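Subtilisin-like serine protease (Fervidobacterium pennivorans, PDB 1R6V) degrades keratin into peptides as a serine endopeptidase of the subtilisin family, which lets the bacterium grow on native feathers. Local coordinates at residues S567-P572 / I609-P614; A616-I621 / L638-T643. The protein carries 1 engineered substitution. All blocks are in the same frame, centred on the assembly; numbering follows the deposited sequence.

Interaction 1: residues S567-P572 / I609-P614; sequences STLKDP and IQTLLP
At one end of the second beta-sandwich domain, the loop before strand 573-577 meets the chain leaving strand 604-610, and Lys570 O takes two hydrogen bonds from Thr611 and Leu612. Thr611 OG1 donates to Lys570 O at 2.7 Å, and Leu612 N donates to the same Lys570 O at 3.0 Å. The two donors reach the carbonyl from opposite faces of its plane. Thr611 OG1 lies anti to its own backbone N (chi1 175°), which turns it to the 567-572 loop. A valine here would probably cost Lys570 O its hydroxyl donor, leaving the Leu612 N-H to hold this carbonyl across the contact.

The strands these segments flank, 573-577 and 604-610, are antiparallel neighbours in one sheet of the sandwich. Near their ends, Pro572 CA makes a C-H...O contact with Gln610 O at 3.4 Å. A water accepts from Lys570 N and donates to Leu613 O. Lys570 CG packs on Leu613 CD1 at 3.6 Å, the two side chains crossing at a slant. Beyond CG the lysine chain bends away (chi2 -59°), and Lys570 NZ forms a salt bridge with Asp571 OD2 at 2.7 Å. That oxygen also lies beside Leu612 CD2.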
ATOM      1  N   SER A 567      -8.271  30.962  43.852  1.00 32.67           N
ATOM      2  CA  SER A 567      -8.556  32.293  44.381  1.00 34.99           C
ATOM      3  C   SER A 567      -7.288  33.029  44.805  1.00 35.18           C
ATOM      4  O   SER A 567      -7.280  34.258  44.894  1.00 36.18           O
ATOM      5  CB  SER A 567      -9.512  32.190  45.572  1.00 35.80           C
ATOM      6  OG  SER A 567      -8.923  31.449  46.628  1.00 40.08           O
ATOM      7  N   THR A 568      -6.223  32.272  45.059  1.00 35.23           N
ATOM      8  CA  THR A 568      -4.944  32.839  45.472  1.00 35.62           C
ATOM      9  C   THR A 568      -4.155  33.377  44.283  1.00 35.87           C
ATOM     10  O   THR A 568      -3.110  34.001  44.458  1.00 36.03           O
ATOM     11  CB  THR A 568      -4.060  31.796  46.176  1.00 36.01           C
ATOM     12  OG1 THR A 568      -3.824  30.695  45.289  1.00 36.81           O
ATOM     13  CG2 THR A 568      -4.733  31.291  47.445  1.00 37.13           C
ATOM     14  N   LEU A 569      -4.645  33.115  43.077  1.00 34.69           N
ATOM     15  CA  LEU A 569      -3.975  33.583  41.872  1.00 33.41           C
ATOM     16  C   LEU A 569      -4.604  34.879  41.393  1.00 33.77           C
ATOM     17  O   LEU A 569      -5.783  35.136  41.640  1.00 34.80           O
ATOM     18  CB  LEU A 569      -4.058  32.527  40.760  1.00 31.65           C
ATOM     19  CG  LEU A 569      -3.293  31.223  41.005  1.00 30.15           C
ATOM     20  CD1 LEU A 569      -3.384  30.324  39.780  1.00 31.08           C
ATOM     21  CD2 LEU A 569      -1.842  31.537  41.311  1.00 30.61           C
ATOM     22  N   LYS A 570      -3.807  35.687  40.703  1.00 34.11           N
ATOM     23  CA  LYS A 570      -4.258  36.967  40.181  1.00 34.43           C
ATOM     24  C   LYS A 570      -4.826  36.778  38.779  1.00 34.50           C
ATOM     25  O   LYS A 570      -4.106  36.389  37.857  1.00 34.25           O
ATOM     26  CB  LYS A 570      -3.085  37.953  40.131  1.00 35.76           C
ATOM     27  CG  LYS A 570      -3.447  39.381  40.501  1.00 38.18           C
ATOM     28  CD  LYS A 570      -4.524  39.952  39.602  1.00 39.67           C
ATOM     29  CE  LYS A 570      -5.052  41.266  40.165  1.00 41.79           C
ATOM     30  NZ  LYS A 570      -6.128  41.848  39.313  1.00 42.99           N
ATOM     31  N   ASP A 571      -6.118  37.058  38.638  1.00 34.62           N
ATOM     32  CA  ASP A 571      -6.834  36.944  37.373  1.00 34.55           C
ATOM     33  C   ASP A 571      -6.514  35.668  36.607  1.00 33.38           C
ATOM     34  O   ASP A 571      -5.962  35.714  35.509  1.00 34.04           O
ATOM     35  CB  ASP A 571      -6.539  38.153  36.478  1.00 36.90           C
ATOM     36  CG  ASP A 571      -6.896  39.468  37.139  1.00 39.29           C
ATOM     37  OD1 ASP A 571      -7.960  39.535  37.792  1.00 40.61           O
ATOM     38  OD2 ASP A 571      -6.118  40.435  36.994  1.00 40.46           O
ATOM     39  N   PRO A 572      -6.847  34.507  37.182  1.00 32.15           N
ATOM     40  CA  PRO A 572      -6.566  33.250  36.486  1.00 29.78           C
ATOM     41  C   PRO A 572      -7.479  33.078  35.268  1.00 28.61           C
ATOM     42  O   PRO A 572      -8.675  33.376  35.317  1.00 26.51           O
ATOM     43  CB  PRO A 572      -6.831  32.198  37.564  1.00 31.48           C
ATOM     44  CG  PRO A 572      -7.947  32.823  38.360  1.00 30.27           C
ATOM     45  CD  PRO A 572      -7.475  34.259  38.496  1.00 30.45           C
ATOM     46  N   ILE A 609      -3.451  27.344  31.659  1.00 23.13           N
ATOM     47  CA  ILE A 609      -3.911  28.318  32.619  1.00 24.00           C
ATOM     48  C   ILE A 609      -2.823  29.379  32.716  1.00 22.66           C
ATOM     49  O   ILE A 609      -1.630  29.067  32.698  1.00 20.26           O
ATOM     50  CB  ILE A 609      -4.160  27.668  33.995  1.00 26.06           C
ATOM     51  CG1 ILE A 609      -5.355  26.719  33.883  1.00 27.96           C
ATOM     52  CG2 ILE A 609      -4.426  28.734  35.046  1.00 27.01           C
ATOM     53  CD1 ILE A 609      -5.789  26.103  35.157  1.00 34.39           C
ATOM     54  N   GLN A 610      -3.244  30.634  32.758  1.00 23.83           N
ATOM     55  CA  GLN A 610      -2.309  31.742  32.898  1.00 25.54           C
ATOM     56  C   GLN A 610      -2.814  32.656  34.013  1.00 25.95           C
ATOM     57  O   GLN A 610      -4.010  32.721  34.285  1.00 24.78           O
ATOM     58  CB  GLN A 610      -2.189  32.539  31.596  1.00 25.55           C
ATOM     59  CG  GLN A 610      -3.480  33.173  31.105  1.00 30.25           C
ATOM     60  CD  GLN A 610      -3.254  34.132  29.937  1.00 32.31           C
ATOM     61  OE1 GLN A 610      -3.290  35.359  30.099  1.00 34.98           O
ATOM     62  NE2 GLN A 610      -3.006  33.571  28.758  1.00 31.34           N
ATOM     63  N   THR A 611      -1.882  33.345  34.657  1.00 26.66           N
ATOM     64  CA  THR A 611      -2.200  34.277  35.735  1.00 28.91           C
ATOM     65  C   THR A 611      -1.359  35.531  35.497  1.00 29.17           C
ATOM     66  O   THR A 611      -0.254  35.438  34.969  1.00 27.99           O
ATOM     67  CB  THR A 611      -1.851  33.672  37.108  1.00 28.70           C
ATOM     68  OG1 THR A 611      -2.055  34.655  38.133  1.00 33.82           O
ATOM     69  CG2 THR A 611      -0.408  33.216  37.128  1.00 28.99           C
ATOM     70  N   LEU A 612      -1.880  36.694  35.888  1.00 30.42           N
ATOM     71  CA  LEU A 612      -1.178  37.963  35.690  1.00 32.61           C
ATOM     72  C   LEU A 612       0.114  38.033  36.503  1.00 33.16           C
ATOM     73  O   LEU A 612       1.133  38.534  36.025  1.00 34.66           O
ATOM     74  CB  LEU A 612      -2.095  39.138  36.063  1.00 32.47           C
ATOM     75  CG  LEU A 612      -1.674  40.540  35.595  1.00 33.67           C
ATOM     76  CD1 LEU A 612      -1.687  40.593  34.071  1.00 33.91           C
ATOM     77  CD2 LEU A 612      -2.630  41.587  36.159  1.00 34.90           C
ATOM     78  N   LEU A 613       0.067  37.527  37.731  1.00 34.03           N
ATOM     79  CA  LEU A 613       1.233  37.532  38.608  1.00 33.96           C
ATOM     80  C   LEU A 613       1.731  36.112  38.854  1.00 33.47           C
ATOM     81  O   LEU A 613       0.946  35.170  38.907  1.00 33.39           O
ATOM     82  CB  LEU A 613       0.886  38.199  39.940  1.00 34.80           C
ATOM     83  CG  LEU A 613       0.409  39.656  39.854  1.00 35.34           C
ATOM     84  CD1 LEU A 613      -0.031  40.133  41.227  1.00 34.92           C
ATOM     85  CD2 LEU A 613       1.535  40.536  39.314  1.00 35.66           C
ATOM     86  N   PRO A 614       3.051  35.941  39.003  1.00 33.48           N
ATOM     87  CA  PRO A 614       3.661  34.632  39.241  1.00 34.17           C
ATOM     88  C   PRO A 614       3.157  33.953  40.504  1.00 35.13           C
ATOM     89  O   PRO A 614       2.886  34.609  41.507  1.00 35.73           O
ATOM     90  CB  PRO A 614       5.150  34.953  39.311  1.00 34.00           C
ATOM     91  CG  PRO A 614       5.167  36.345  39.850  1.00 33.87           C
ATOM     92  CD  PRO A 614       4.068  37.007  39.063  1.00 34.24           C
TER
HETATM   93  O   HOH W   1      -1.078  34.854  40.708  1.00 46.85           O

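Interaction 2: residues A616-I621 / L638-T643; sequences ATDITI and LKAGTT
Ile619 and Leu638 form an antiparallel hydrogen-bonded pair, with one backbone bond in each direction. Leu638 N donates to Ile619 O at 2.8 Å, and the bond is nearly straight. Ile619 N returns a bond to Leu638 O at 3.0 Å. The two side chains leave the same face of the sheet and lie side by side, pointing the same way. Their touching branches are Ile619 CG2 and Leu638 CB, 3.4 Å apart, which is tight for two carbons. Ile619 CG2 also lies against Leu638 CD2. Ile619 CG1 stands anti to the backbone N (chi1 -178°), which leaves CG2, the branch that meets Leu638, between N and the carbonyl carbon. On the same strand, Ile621 CD1 reaches Leu638 CB more loosely.

Past this pair, a side chain takes over the bonding. Asp618 OD1 accepts from Ala640 N at 2.7 Å, with the N-H arriving nearly along the C-O axis of the carboxylate. The same Asp618 OD1 lies 3.3 Å from Lys639 CA. Asp618 CA makes a C-H...O contact with Leu638 O. Ala640 CB rests on Thr617 CA and Ala616 O.

Ala640 is held in a type II turn from Lys639 to Thr642. Lys639 O accepts twice from Thr642, from the backbone N and from OG1, the latter at 2.6 Å. Gly641 has backbone angles (phi 86°, psi -6°) at which a CB would jam against Ala640 O. Farther out, Gly641 and Thr642 are backbone hydrogen-bonded with Ala615, while Leu638 touches Thr645. The contact is the open end of the beta hairpin of strands 619-627 and 630-638, at the edge of one sheet of the beta-sandwich, where the type II turn leads on to strand 644-647 of the other sheet.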
ATOM      1  N   ALA A 616       3.083  32.137  43.938  1.00 35.62           N
ATOM      2  CA  ALA A 616       3.949  32.209  45.103  1.00 35.48           C
ATOM      3  C   ALA A 616       4.485  30.834  45.468  1.00 35.14           C
ATOM      4  O   ALA A 616       5.610  30.703  45.945  1.00 35.91           O
ATOM      5  CB  ALA A 616       3.181  32.804  46.276  1.00 35.81           C
ATOM      6  N   THR A 617       3.674  29.808  45.222  1.00 33.25           N
ATOM      7  CA  THR A 617       4.033  28.427  45.543  1.00 32.47           C
ATOM      8  C   THR A 617       3.476  27.502  44.457  1.00 30.04           C
ATOM      9  O   THR A 617       2.587  27.903  43.721  1.00 29.76           O
ATOM     10  CB  THR A 617       3.410  28.018  46.906  1.00 33.10           C
ATOM     11  OG1 THR A 617       3.855  28.924  47.926  1.00 37.05           O
ATOM     12  CG2 THR A 617       3.813  26.603  47.286  1.00 33.68           C
ATOM     13  N   ASP A 618       4.009  26.285  44.354  1.00 29.47           N
ATOM     14  CA  ASP A 618       3.525  25.319  43.364  1.00 28.80           C
ATOM     15  C   ASP A 618       2.057  25.055  43.631  1.00 28.84           C
ATOM     16  O   ASP A 618       1.634  24.941  44.784  1.00 28.16           O
ATOM     17  CB  ASP A 618       4.260  23.980  43.475  1.00 29.06           C
ATOM     18  CG  ASP A 618       5.575  23.959  42.732  1.00 30.31           C
ATOM     19  OD1 ASP A 618       6.047  25.033  42.310  1.00 31.07           O
ATOM     20  OD2 ASP A 618       6.145  22.857  42.581  1.00 31.16           O
ATOM     21  N   ILE A 619       1.270  24.970  42.571  1.00 25.99           N
ATOM     22  CA  ILE A 619      -0.134  24.666  42.736  1.00 26.18           C
ATOM     23  C   ILE A 619      -0.546  23.682  41.658  1.00 24.91           C
ATOM     24  O   ILE A 619      -0.330  23.919  40.465  1.00 22.98           O
ATOM     25  CB  ILE A 619      -1.010  25.942  42.684  1.00 27.60           C
ATOM     26  CG1 ILE A 619      -2.474  25.571  42.913  1.00 28.32           C
ATOM     27  CG2 ILE A 619      -0.864  26.643  41.342  1.00 28.96           C
ATOM     28  CD1 ILE A 619      -3.352  26.780  43.212  1.00 31.41           C
ATOM     29  N   THR A 620      -1.097  22.552  42.086  1.00 22.33           N
ATOM     30  CA  THR A 620      -1.559  21.541  41.150  1.00 21.98           C
ATOM     31  C   THR A 620      -2.991  21.884  40.779  1.00 22.10           C
ATOM     32  O   THR A 620      -3.826  22.116  41.648  1.00 19.71           O
ATOM     33  CB  THR A 620      -1.510  20.139  41.763  1.00 23.16           C
ATOM     34  OG1 THR A 620      -0.145  19.753  41.949  1.00 21.95           O
ATOM     35  CG2 THR A 620      -2.205  19.132  40.846  1.00 24.89           C
ATOM     36  N   ILE A 621      -3.272  21.937  39.481  1.00 20.59           N
ATOM     37  CA  ILE A 621      -4.608  22.261  39.008  1.00 20.75           C
ATOM     38  C   ILE A 621      -5.185  20.983  38.415  1.00 20.33           C
ATOM     39  O   ILE A 621      -4.527  20.319  37.619  1.00 18.80           O
ATOM     40  CB  ILE A 621      -4.536  23.372  37.952  1.00 22.37           C
ATOM     41  CG1 ILE A 621      -3.785  24.566  38.547  1.00 24.52           C
ATOM     42  CG2 ILE A 621      -5.928  23.749  37.490  1.00 21.64           C
ATOM     43  CD1 ILE A 621      -3.499  25.688  37.573  1.00 26.08           C
ATOM     44  N   LEU A 638       1.309  24.438  38.233  1.00 21.10           N
ATOM     45  CA  LEU A 638       1.729  25.809  37.966  1.00 22.27           C
ATOM     46  C   LEU A 638       2.875  25.977  38.953  1.00 25.02           C
ATOM     47  O   LEU A 638       2.645  26.113  40.157  1.00 24.18           O
ATOM     48  CB  LEU A 638       0.605  26.794  38.281  1.00 22.21           C
ATOM     49  CG  LEU A 638       0.894  28.291  38.135  1.00 22.44           C
ATOM     50  CD1 LEU A 638       1.150  28.625  36.666  1.00 22.66           C
ATOM     51  CD2 LEU A 638      -0.284  29.084  38.660  1.00 22.32           C
ATOM     52  N   LYS A 639       4.105  25.934  38.449  1.00 25.72           N
ATOM     53  CA  LYS A 639       5.288  26.046  39.302  1.00 27.88           C
ATOM     54  C   LYS A 639       5.461  27.440  39.898  1.00 28.37           C
ATOM     55  O   LYS A 639       5.117  28.445  39.278  1.00 26.06           O
ATOM     56  CB  LYS A 639       6.546  25.645  38.522  1.00 29.66           C
ATOM     57  CG  LYS A 639       6.621  24.160  38.164  1.00 32.77           C
ATOM     58  CD  LYS A 639       7.951  23.810  37.490  1.00 37.69           C
ATOM     59  CE  LYS A 639       8.029  22.329  37.098  1.00 39.04           C
ATOM     60  NZ  LYS A 639       9.363  21.961  36.527  1.00 39.72           N
ATOM     61  N   ALA A 640       5.977  27.505  41.122  1.00 28.86           N
ATOM     62  CA  ALA A 640       6.170  28.808  41.744  1.00 29.81           C
ATOM     63  C   ALA A 640       7.061  29.653  40.838  1.00 29.16           C
ATOM     64  O   ALA A 640       7.968  29.134  40.188  1.00 29.82           O
ATOM     65  CB  ALA A 640       6.807  28.650  43.119  1.00 29.92           C
ATOM     66  N   GLY A 641       6.782  30.950  40.785  1.00 30.28           N
ATOM     67  CA  GLY A 641       7.576  31.843  39.962  1.00 30.54           C
ATOM     68  C   GLY A 641       7.136  31.924  38.515  1.00 31.10           C
ATOM     69  O   GLY A 641       7.670  32.739  37.764  1.00 31.63           O
ATOM     70  N   THR A 642       6.170  31.095  38.115  1.00 29.72           N
ATOM     71  CA  THR A 642       5.689  31.104  36.734  1.00 27.73           C
ATOM     72  C   THR A 642       4.270  31.665  36.638  1.00 26.84           C
ATOM     73  O   THR A 642       3.560  31.743  37.638  1.00 25.30           O
ATOM     74  CB  THR A 642       5.711  29.688  36.115  1.00 27.21           C
ATOM     75  OG1 THR A 642       4.699  28.877  36.721  1.00 27.98           O
ATOM     76  CG2 THR A 642       7.066  29.032  36.335  1.00 26.97           C
ATOM     77  N   THR A 643       3.866  32.050  35.429  1.00 24.84           N
ATOM     78  CA  THR A 643       2.548  32.625  35.203  1.00 24.28           C
ATOM     79  C   THR A 643       1.660  31.781  34.296  1.00 22.47           C
ATOM     80  O   THR A 643       0.568  32.203  33.939  1.00 23.02           O
ATOM     81  CB  THR A 643       2.660  34.017  34.574  1.00 26.31           C
ATOM     82  OG1 THR A 643       3.514  33.942  33.426  1.00 25.63           O
ATOM     83  CG2 THR A 643       3.241  35.013  35.571  1.00 25.71           C
TER

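In the fold
Interactions 1 and 2 lie at one end of the second beta-sandwich domain, their centres about 9 Å apart, and far from the catalytic residues and the calcium site. They come in series along the chain: 567-572 with 609-614 closes before 616-621 with 638-643 opens. Interaction 1 flanks the sheet holding strands 573-577 and 604-610. Interaction 2 sits where strands 619-627 and 630-638 pair in the other sheet. The two contacts touch directly. Thr611 N and Thr643 O are 2.8 Å apart, a probable hydrogen bond. Ile609 packs on Ile621, and Leu569 on Leu638. Together they join loops from both sheets in a domain that may mediate interactions with substrate.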